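Local atomic coordinates of DNA translocase coupling protein (Clostridium perfringens, PDB entry 6O1W), a protein that probably binds ATP and DNA and acts as the coupling translocase in conjugative transfer of the plasmid pCW3. Residues A[93-97]-A[323-327]; A[160-164]-A[191-195]; A[299-305]-A[317-322]. All coordinates share one frame; numbering follows the deposited sequence.

Contact 1 of 3, residues A[93-97]-A[323-327]; sequences KIPKY and VKGRF
The carbonyl oxygen of P95 accepts a hydrogen bond from NH2 of R326, with P95 O and R326 NH2 2.8 Å apart. The oxygen lies close to the guanidinium plane, at its edge. R326 NH2 stands above the carbonyl plane of P95, 48° out of it. I94 covers one face of the guanidinium: its CD1 is 3.5 Å from R326 CZ. I94 CG1 sits between the backbone N and the carbonyl carbon (chi1 51°), which turns the ethyl arm onto that face. V323 CG1 lies over the opposite face, displaced toward the rim. The flat group is therefore sandwiched between two aliphatic branches. Bends at chi2 and chi3 bring the R326 guanidinium between I94 and V323. A second bond, from R326 NE to Q339, limits its rotation further. Residues 323-326 form a type II beta turn, closed by R326 N to V323 O at 3.2 Å. G325 takes the positive phi that this turn has at its third position. The turn leads into strand 326-331 of the mixed sheet in the FtsK/SpoIIIE-type P-loop ATPase part, and the contact pins the incoming loop 93-97 beside it.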
loop_
_atom_site.group_PDB
_atom_site.type_symbol
_atom_site.label_atom_id
_atom_site.label_comp_id
_atom_site.label_asym_id
_atom_site.label_seq_id
_atom_site.Cartn_x
_atom_site.Cartn_y
_atom_site.Cartn_z
ATOM N N LYS A 93 3.623 -14.150 -12.636
ATOM C CA LYS A 93 2.189 -14.260 -12.460
ATOM C C LYS A 93 1.692 -13.831 -11.068
ATOM O O LYS A 93 2.247 -14.230 -10.040
ATOM C CB LYS A 93 1.722 -15.679 -12.813
ATOM C CG LYS A 93 0.231 -15.789 -13.125
ATOM C CD LYS A 93 -0.064 -15.845 -14.634
ATOM C CE LYS A 93 -1.551 -15.796 -14.920
ATOM N NZ LYS A 93 -1.849 -15.873 -16.374
ATOM N N ILE A 94 0.672 -12.972 -11.064
ATOM C CA ILE A 94 -0.041 -12.481 -9.881
ATOM C C ILE A 94 -1.496 -12.318 -10.306
ATOM O O ILE A 94 -1.724 -11.942 -11.453
ATOM C CB ILE A 94 0.545 -11.195 -9.181
ATOM C CG1 ILE A 94 0.796 -10.032 -10.142
ATOM C CG2 ILE A 94 1.799 -11.513 -8.384
ATOM C CD1 ILE A 94 1.426 -8.825 -9.456
ATOM N N PRO A 95 -2.493 -12.552 -9.424
ATOM C CA PRO A 95 -3.889 -12.409 -9.850
ATOM C C PRO A 95 -4.283 -10.992 -10.221
ATOM O O PRO A 95 -3.611 -10.034 -9.836
ATOM C CB PRO A 95 -4.684 -12.919 -8.638
ATOM C CG PRO A 95 -3.718 -13.691 -7.816
ATOM C CD PRO A 95 -2.414 -13.006 -8.020
ATOM N N LYS A 96 -5.380 -10.859 -10.977
ATOM C CA LYS A 96 -5.914 -9.551 -11.389
ATOM C C LYS A 96 -7.170 -9.251 -10.550
ATOM O O LYS A 96 -7.772 -8.177 -10.657
ATOM C CB LYS A 96 -6.223 -9.533 -12.897
ATOM C CG LYS A 96 -4.996 -9.712 -13.777
ATOM C CD LYS A 96 -5.297 -9.314 -15.225
ATOM C CE LYS A 96 -4.037 -9.235 -16.060
ATOM N NZ LYS A 96 -4.271 -8.558 -17.363
ATOM N N TYR A 97 -7.562 -10.241 -9.731
ATOM C CA TYR A 97 -8.670 -10.198 -8.793
ATOM C C TYR A 97 -8.399 -11.229 -7.729
ATOM O O TYR A 97 -8.095 -12.379 -8.036
ATOM C CB TYR A 97 -10.016 -10.477 -9.480
ATOM C CG TYR A 97 -11.201 -10.409 -8.542
ATOM C CD1 TYR A 97 -11.511 -9.235 -7.857
ATOM C CD2 TYR A 97 -12.034 -11.510 -8.360
ATOM C CE1 TYR A 97 -12.610 -9.164 -7.006
ATOM C CE2 TYR A 97 -13.141 -11.444 -7.520
ATOM C CZ TYR A 97 -13.417 -10.273 -6.836
ATOM O OH TYR A 97 -14.519 -10.210 -6.018
ATOM N N VAL A 323 -4.409 -2.171 -13.451
ATOM C CA VAL A 323 -5.195 -3.277 -12.906
ATOM C C VAL A 323 -5.751 -2.801 -11.558
ATOM O O VAL A 323 -4.984 -2.320 -10.713
ATOM C CB VAL A 323 -4.295 -4.536 -12.712
ATOM C CG1 VAL A 323 -5.051 -5.686 -12.046
ATOM C CG2 VAL A 323 -3.662 -4.983 -14.024
ATOM N N LYS A 324 -7.066 -2.951 -11.347
ATOM C CA LYS A 324 -7.676 -2.578 -10.076
ATOM C C LYS A 324 -7.162 -3.504 -8.964
ATOM O O LYS A 324 -7.140 -4.740 -9.124
ATOM C CB LYS A 324 -9.219 -2.608 -10.145
ATOM C CG LYS A 324 -9.873 -1.759 -9.052
ATOM C CD LYS A 324 -11.401 -1.845 -9.090
ATOM C CE LYS A 324 -12.062 -1.273 -7.852
ATOM N NZ LYS A 324 -11.779 -2.080 -6.629
ATOM N N GLY A 325 -6.746 -2.881 -7.859
ATOM C CA GLY A 325 -6.220 -3.581 -6.697
ATOM C C GLY A 325 -4.755 -3.960 -6.806
ATOM O O GLY A 325 -4.235 -4.660 -5.935
ATOM N N ARG A 326 -4.069 -3.496 -7.851
ATOM C CA ARG A 326 -2.642 -3.769 -8.038
ATOM C C ARG A 326 -1.830 -2.658 -7.358
ATOM O O ARG A 326 -2.055 -1.472 -7.600
ATOM C CB ARG A 326 -2.306 -3.896 -9.523
ATOM C CG ARG A 326 -0.881 -4.368 -9.800
ATOM C CD ARG A 326 -0.611 -5.752 -9.243
ATOM N NE ARG A 326 -1.451 -6.806 -9.828
ATOM C CZ ARG A 326 -1.317 -7.299 -11.059
ATOM N NH1 ARG A 326 -0.403 -6.805 -11.885
ATOM N NH2 ARG A 326 -2.091 -8.294 -11.470
ATOM N N PHE A 327 -0.927 -3.035 -6.463
ATOM C CA PHE A 327 -0.179 -2.034 -5.701
ATOM C C PHE A 327 1.272 -2.357 -5.620
ATOM O O PHE A 327 1.666 -3.486 -5.909
ATOM C CB PHE A 327 -0.733 -2.024 -4.240
ATOM C CG PHE A 327 -2.036 -1.303 -4.043
ATOM C CD1 PHE A 327 -3.242 -1.933 -4.300
ATOM C CD2 PHE A 327 -2.056 0.027 -3.640
ATOM C CE1 PHE A 327 -4.446 -1.234 -4.185
ATOM C CE2 PHE A 327 -3.260 0.718 -3.495
ATOM C CZ PHE A 327 -4.445 0.092 -3.787
#

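Contact 2 of 3, residues A[160-164]-A[191-195]; sequences AYMVD and LFKYL. With BGC (beta-D-glucopyranose), chain E.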
loop_
_atom_site.group_PDB
_atom_site.type_symbol
_atom_site.label_atom_id
_atom_site.label_comp_id
_atom_site.label_asym_id
_atom_site.label_seq_id
_atom_site.Cartn_x
_atom_site.Cartn_y
_atom_site.Cartn_z
ATOM N N ALA A 160 -10.651 -0.862 18.282
ATOM C CA ALA A 160 -10.546 -0.015 17.104
ATOM C C ALA A 160 -11.074 1.377 17.256
ATOM O O ALA A 160 -12.105 1.592 17.883
ATOM C CB ALA A 160 -11.237 -0.699 15.930
ATOM N N TYR A 161 -10.395 2.322 16.596
ATOM C CA TYR A 161 -10.775 3.726 16.524
ATOM C C TYR A 161 -10.706 4.116 15.057
ATOM O O TYR A 161 -9.725 3.806 14.374
ATOM C CB TYR A 161 -9.879 4.620 17.378
ATOM C CG TYR A 161 -10.048 4.366 18.852
ATOM C CD1 TYR A 161 -11.144 4.871 19.549
ATOM C CD2 TYR A 161 -9.095 3.656 19.565
ATOM C CE1 TYR A 161 -11.278 4.670 20.924
ATOM C CE2 TYR A 161 -9.256 3.388 20.917
ATOM C CZ TYR A 161 -10.349 3.897 21.595
ATOM O OH TYR A 161 -10.488 3.603 22.925
HETATM N N MSE A 162 -11.773 4.732 14.552
HETATM C CA MSE A 162 -11.813 5.064 13.132
HETATM C C MSE A 162 -12.067 6.527 12.970
HETATM O O MSE A 162 -12.929 7.083 13.650
HETATM C CB MSE A 162 -12.860 4.210 12.422
HETATM C CG MSE A 162 -12.486 2.737 12.379
HETATM SE SE MSE A 162 -14.050 1.584 12.619
HETATM C CE MSE A 162 -14.387 1.785 14.503
ATOM N N VAL A 163 -11.270 7.170 12.118
ATOM C CA VAL A 163 -11.360 8.610 11.898
ATOM C C VAL A 163 -11.817 8.906 10.480
ATOM O O VAL A 163 -11.143 8.511 9.516
ATOM C CB VAL A 163 -10.013 9.324 12.223
ATOM C CG1 VAL A 163 -10.109 10.833 11.964
ATOM C CG2 VAL A 163 -9.580 9.047 13.658
ATOM N N ASP A 164 -12.940 9.644 10.354
ATOM C CA ASP A 164 -13.461 10.071 9.053
ATOM C C ASP A 164 -14.229 11.354 9.192
ATOM O O ASP A 164 -15.362 11.318 9.634
ATOM C CB ASP A 164 -14.326 8.968 8.403
ATOM C CG ASP A 164 -15.099 9.374 7.139
ATOM O OD1 ASP A 164 -14.651 10.310 6.427
ATOM O OD2 ASP A 164 -16.135 8.760 6.868
ATOM N N LEU A 191 -9.510 12.228 21.039
ATOM C CA LEU A 191 -9.027 10.876 20.739
ATOM C C LEU A 191 -7.521 10.792 20.774
ATOM O O LEU A 191 -6.993 9.910 21.437
ATOM C CB LEU A 191 -9.529 10.363 19.372
ATOM C CG LEU A 191 -8.862 9.042 18.871
ATOM C CD1 LEU A 191 -9.217 7.875 19.789
ATOM C CD2 LEU A 191 -9.214 8.746 17.383
ATOM N N PHE A 192 -6.838 11.690 20.066
ATOM C CA PHE A 192 -5.376 11.643 19.962
ATOM C C PHE A 192 -4.654 12.004 21.269
ATOM O O PHE A 192 -3.564 11.486 21.509
ATOM C CB PHE A 192 -4.864 12.467 18.769
ATOM C CG PHE A 192 -5.070 11.687 17.493
ATOM C CD1 PHE A 192 -4.257 10.594 17.184
ATOM C CD2 PHE A 192 -6.097 12.017 16.616
ATOM C CE1 PHE A 192 -4.447 9.870 16.005
ATOM C CE2 PHE A 192 -6.309 11.267 15.441
ATOM C CZ PHE A 192 -5.495 10.190 15.152
ATOM N N LYS A 193 -5.260 12.859 22.096
ATOM C CA LYS A 193 -4.719 13.180 23.419
ATOM C C LYS A 193 -4.877 11.919 24.322
ATOM O O LYS A 193 -3.955 11.558 25.025
ATOM C CB LYS A 193 -5.427 14.415 24.011
ATOM C CG LYS A 193 -5.034 14.751 25.453
ATOM C CD LYS A 193 -3.560 15.060 25.575
ATOM C CE LYS A 193 -3.271 15.746 26.884
ATOM N NZ LYS A 193 -2.045 15.211 27.534
ATOM N N TYR A 194 -5.996 11.207 24.212
ATOM C CA TYR A 194 -6.195 9.955 24.932
ATOM C C TYR A 194 -5.145 8.885 24.516
ATOM O O TYR A 194 -4.581 8.214 25.388
ATOM C CB TYR A 194 -7.617 9.414 24.688
ATOM C CG TYR A 194 -7.741 7.954 25.074
ATOM C CD1 TYR A 194 -7.745 7.562 26.416
ATOM C CD2 TYR A 194 -7.785 6.959 24.106
ATOM C CE1 TYR A 194 -7.818 6.214 26.776
ATOM C CE2 TYR A 194 -7.872 5.610 24.453
ATOM C CZ TYR A 194 -7.853 5.241 25.787
ATOM O OH TYR A 194 -7.880 3.912 26.124
ATOM N N LEU A 195 -4.946 8.676 23.190
ATOM C CA LEU A 195 -4.026 7.673 22.643
ATOM C C LEU A 195 -2.582 7.952 23.021
ATOM O O LEU A 195 -1.849 7.019 23.329
ATOM C CB LEU A 195 -4.164 7.582 21.119
ATOM C CG LEU A 195 -5.463 7.045 20.529
ATOM C CD1 LEU A 195 -5.502 7.310 19.020
ATOM C CD2 LEU A 195 -5.641 5.544 20.830
HETATM C C2 BGC E . -11.962 5.732 25.920
HETATM C C3 BGC E . -12.008 7.017 26.738
HETATM C C4 BGC E . -11.462 8.177 25.916
HETATM C C5 BGC E . -12.215 8.283 24.591
HETATM C C6 BGC E . -11.635 9.325 23.665
HETATM C C1 BGC E . -12.731 5.936 24.617
HETATM O O1 BGC E . -12.699 4.775 23.858
HETATM O O2 BGC E . -12.518 4.654 26.664
HETATM O O3 BGC E . -11.266 6.857 27.942
HETATM O O4 BGC E . -11.589 9.405 26.624
HETATM O O5 BGC E . -12.158 7.026 23.894
HETATM O O6 BGC E . -12.331 9.348 22.428
HETATM O O HOH W 1 -8.906 2.047 24.513
#
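The ring of Y161 carries L191 CD1 on one face. This is a CH-pi contact, with L191 CD1 3.9 Å from the centroid of the Y161 ring and 25° off its normal. The methyl is displaced toward the rim, and its nearest ring atom is Y161 CD1. At the edge of the ring, in its plane, lie O1 of a bound beta-D-glucopyranose and a water. The Y194 ring carries the same sugar on one face, with sugar C4 3.8 Å from Y194 CG. The two tyrosine side chains cross at about a right angle, and Y161 OH comes within 3.6 Å of Y194 CE2. The water bridges them, 2.7 Å from Y161 OH and 2.7 Å from Y194 OH. Sugar O1 is also 2.7 Å from Y161 OH, so this hydroxyl has two close polar neighbours. Q180 completes the sugar site with a hydrogen bond.

The rest of the contact is apolar packing. L191 has CG anti to its backbone N (chi1 170°), which sends the branch toward the strand. Its two methyls divide the work: CD1 takes the Y161 ring, while L191 CD2 packs 3.8 Å from V163 CG2. L195 CD2 approaches Y161 CD2, and F192 touches V163 more loosely.

Segment 191-195 of helix 185-209 runs roughly antiparallel to strand residues 160-163, with 146° between their directions. It packs on this side of strand 159-163, next to helix 247-266. F192 and L195 also pack on helix 247-266 and strand 229-233. A160 and M162 turn to the other side, against helix 142-155.

Contact 3 of 3, residues A[299-305]-A[317-322]; sequences CGRFADS and AKDLPE. With BGC (beta-D-glucopyranose), chain D.
R301 and F302 each give one weak hydrogen bond to a backbone carbonyl of 317-322. R301 NE meets L320 O at 3.1 Å, with an angle of 132° at the hydrogen. The oxygen lies at the edge of the guanidinium, in its plane. F302 N meets A317 O at 3.3 Å, and R301 CA adds a CA-H...O contact to the same oxygen. In return, F302 O takes a CA-H...O contact from K318, with K318 CA 3.1 Å away.

The R301 chain is extended from CG to NE, with CG anti to the backbone N (chi1 -176°), and runs alongside L320 to its carbonyl. E322 CG lies over one guanidinium face. The E322 carboxylate is stacked nearly parallel to that group, 18° apart, but no N-H points at it; any attraction between the two groups is probably electrostatic, added to the packing of E322 CG.

K318 NZ is gripped several times. It makes a salt bridge to D319 OD1 at 3.0 Å and hydrogen bonds to T315 OG1 and to O2 of a beta-D-glucopyranose. D319 OD2 accepts from O3 of that sugar at 2.9 Å. The sugar is also hydrogen-bonded to D37, E44 and I42 O.

D304 is the N-cap of helix 305-312. The contact joins the two loops that flank this helix, between strands 296-299 and 326-331 of the mixed sheet, and F302 touches the predicted P-loop (Walker A) of the ATPase fold.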
loop_
_atom_site.group_PDB
_atom_site.type_symbol
_atom_site.label_atom_id
_atom_site.label_comp_id
_atom_site.label_asym_id
_atom_site.label_seq_id
_atom_site.Cartn_x
_atom_site.Cartn_y
_atom_site.Cartn_z
ATOM N N CYS A 299 1.382 1.572 -2.070
ATOM C CA CYS A 299 1.158 2.626 -3.050
ATOM C C CYS A 299 0.500 2.146 -4.336
ATOM O O CYS A 299 0.965 1.188 -4.957
ATOM C CB CYS A 299 2.458 3.368 -3.335
ATOM S SG CYS A 299 2.228 4.958 -4.177
ATOM N N GLY A 300 -0.584 2.817 -4.714
ATOM C CA GLY A 300 -1.302 2.543 -5.947
ATOM C C GLY A 300 -0.603 3.237 -7.099
ATOM O O GLY A 300 0.446 3.858 -6.926
ATOM N N ARG A 301 -1.172 3.122 -8.277
ATOM C CA ARG A 301 -0.613 3.717 -9.480
ATOM C C ARG A 301 -0.798 5.236 -9.476
ATOM O O ARG A 301 -1.890 5.702 -9.236
ATOM C CB ARG A 301 -1.287 3.097 -10.717
ATOM C CG ARG A 301 -0.665 3.615 -12.015
ATOM C CD ARG A 301 -1.174 2.875 -13.235
ATOM N NE ARG A 301 -0.468 3.333 -14.432
ATOM C CZ ARG A 301 -0.791 4.419 -15.125
ATOM N NH1 ARG A 301 -1.842 5.153 -14.774
ATOM N NH2 ARG A 301 -0.076 4.774 -16.183
ATOM N N PHE A 302 0.266 5.987 -9.715
ATOM C CA PHE A 302 0.231 7.444 -9.895
ATOM C C PHE A 302 1.124 7.718 -11.124
ATOM O O PHE A 302 2.302 7.354 -11.104
ATOM C CB PHE A 302 0.805 8.205 -8.671
ATOM C CG PHE A 302 -0.035 8.154 -7.414
ATOM C CD1 PHE A 302 -1.168 8.951 -7.283
ATOM C CD2 PHE A 302 0.304 7.307 -6.368
ATOM C CE1 PHE A 302 -1.932 8.922 -6.115
ATOM C CE2 PHE A 302 -0.456 7.284 -5.192
ATOM C CZ PHE A 302 -1.566 8.089 -5.074
ATOM N N ALA A 303 0.570 8.329 -12.183
ATOM C CA ALA A 303 1.335 8.664 -13.397
ATOM C C ALA A 303 2.400 9.729 -13.123
ATOM O O ALA A 303 3.423 9.744 -13.794
ATOM C CB ALA A 303 0.403 9.115 -14.506
ATOM N N ASP A 304 2.190 10.569 -12.096
ATOM C CA ASP A 304 3.121 11.622 -11.690
ATOM C C ASP A 304 4.259 11.073 -10.805
ATOM O O ASP A 304 4.010 10.474 -9.753
ATOM C CB ASP A 304 2.351 12.756 -10.977
ATOM C CG ASP A 304 3.160 14.003 -10.620
ATOM O OD1 ASP A 304 4.341 14.096 -11.044
ATOM O OD2 ASP A 304 2.612 14.887 -9.917
ATOM N N SER A 305 5.507 11.335 -11.226
ATOM C CA SER A 305 6.758 10.945 -10.565
ATOM C C SER A 305 6.898 11.480 -9.144
ATOM O O SER A 305 7.395 10.761 -8.284
ATOM C CB SER A 305 7.965 11.385 -11.395
ATOM O OG SER A 305 8.408 10.336 -12.238
ATOM N N ALA A 317 5.721 3.901 -8.774
ATOM C CA ALA A 317 4.246 3.856 -8.886
ATOM C C ALA A 317 3.762 4.262 -10.309
ATOM O O ALA A 317 2.669 3.891 -10.711
ATOM C CB ALA A 317 3.592 4.723 -7.810
ATOM N N LYS A 318 4.613 4.946 -11.093
ATOM C CA LYS A 318 4.262 5.328 -12.469
ATOM C C LYS A 318 4.338 4.133 -13.455
ATOM O O LYS A 318 3.833 4.234 -14.567
ATOM C CB LYS A 318 5.139 6.530 -12.937
ATOM C CG LYS A 318 6.499 6.131 -13.531
ATOM C CD LYS A 318 7.601 7.190 -13.400
ATOM C CE LYS A 318 8.947 6.712 -13.949
ATOM N NZ LYS A 318 9.489 5.486 -13.266
ATOM N N ASP A 319 4.999 3.029 -13.057
ATOM C CA ASP A 319 5.247 1.847 -13.898
ATOM C C ASP A 319 4.175 0.781 -13.777
ATOM O O ASP A 319 4.184 -0.168 -14.567
ATOM C CB ASP A 319 6.572 1.168 -13.491
ATOM C CG ASP A 319 7.776 2.062 -13.328
ATOM O OD1 ASP A 319 7.875 3.053 -14.064
ATOM O OD2 ASP A 319 8.642 1.742 -12.479
ATOM N N LEU A 320 3.360 0.833 -12.707
ATOM C CA LEU A 320 2.374 -0.219 -12.477
ATOM C C LEU A 320 1.413 -0.416 -13.656
ATOM O O LEU A 320 1.018 0.580 -14.242
ATOM C CB LEU A 320 1.542 0.093 -11.215
ATOM C CG LEU A 320 2.172 -0.241 -9.844
ATOM C CD1 LEU A 320 1.276 0.291 -8.717
ATOM C CD2 LEU A 320 2.392 -1.749 -9.687
ATOM N N PRO A 321 0.960 -1.658 -13.960
ATOM C CA PRO A 321 -0.091 -1.814 -14.970
ATOM C C PRO A 321 -1.426 -1.323 -14.397
ATOM O O PRO A 321 -1.625 -1.352 -13.172
ATOM C CB PRO A 321 -0.134 -3.326 -15.201
ATOM C CG PRO A 321 0.307 -3.916 -13.928
ATOM C CD PRO A 321 1.305 -2.957 -13.340
ATOM N N GLU A 322 -2.347 -0.903 -15.291
ATOM C CA GLU A 322 -3.679 -0.397 -14.938
ATOM C C GLU A 322 -4.649 -1.517 -14.601
ATOM O O GLU A 322 -5.586 -1.784 -15.354
ATOM C CB GLU A 322 -4.228 0.515 -16.045
ATOM C CG GLU A 322 -3.567 1.884 -16.061
ATOM C CD GLU A 322 -4.066 2.779 -17.174
ATOM O OE1 GLU A 322 -3.391 2.843 -18.227
ATOM O OE2 GLU A 322 -5.139 3.405 -17.002
HETATM C C2 BGC D . 11.501 2.742 -14.953
HETATM C C3 BGC D . 12.182 2.259 -13.674
HETATM C C4 BGC D . 12.336 0.741 -13.680
HETATM C C5 BGC D . 13.003 0.279 -14.975
HETATM C C6 BGC D . 13.053 -1.225 -15.124
HETATM C C1 BGC D . 12.204 2.184 -16.185
HETATM O O1 BGC D . 11.474 2.544 -17.308
HETATM O O2 BGC D . 11.510 4.163 -15.036
HETATM O O3 BGC D . 11.407 2.650 -12.544
HETATM O O4 BGC D . 13.082 0.294 -12.549
HETATM O O5 BGC D . 12.259 0.764 -16.101
HETATM O O6 BGC D . 11.751 -1.775 -15.296
#

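Contact 1 opens first, in the loop between strands 82-89 and 111-116, and closes only at the start of strand 326-331. The other two lie within its long loop. Contact 2 closes a short excursion from strand 159-163 to helix 185-209. Contact 3 follows in series, closing the connection around helix 305-312. Contacts 1 and 3 touch: F327 CD2 lies 3.3 Å from G300 N, and R326 NH1 packs against P321 CG. Contact 1 ties the linker after the N-terminal four-stranded sheet to the mixed sheet; contact 3 ties together the loops around helix 305-312. Contact 2 lies across the chain's centre from contact 1; its nearest atoms are about 17 Å from those of either other contact.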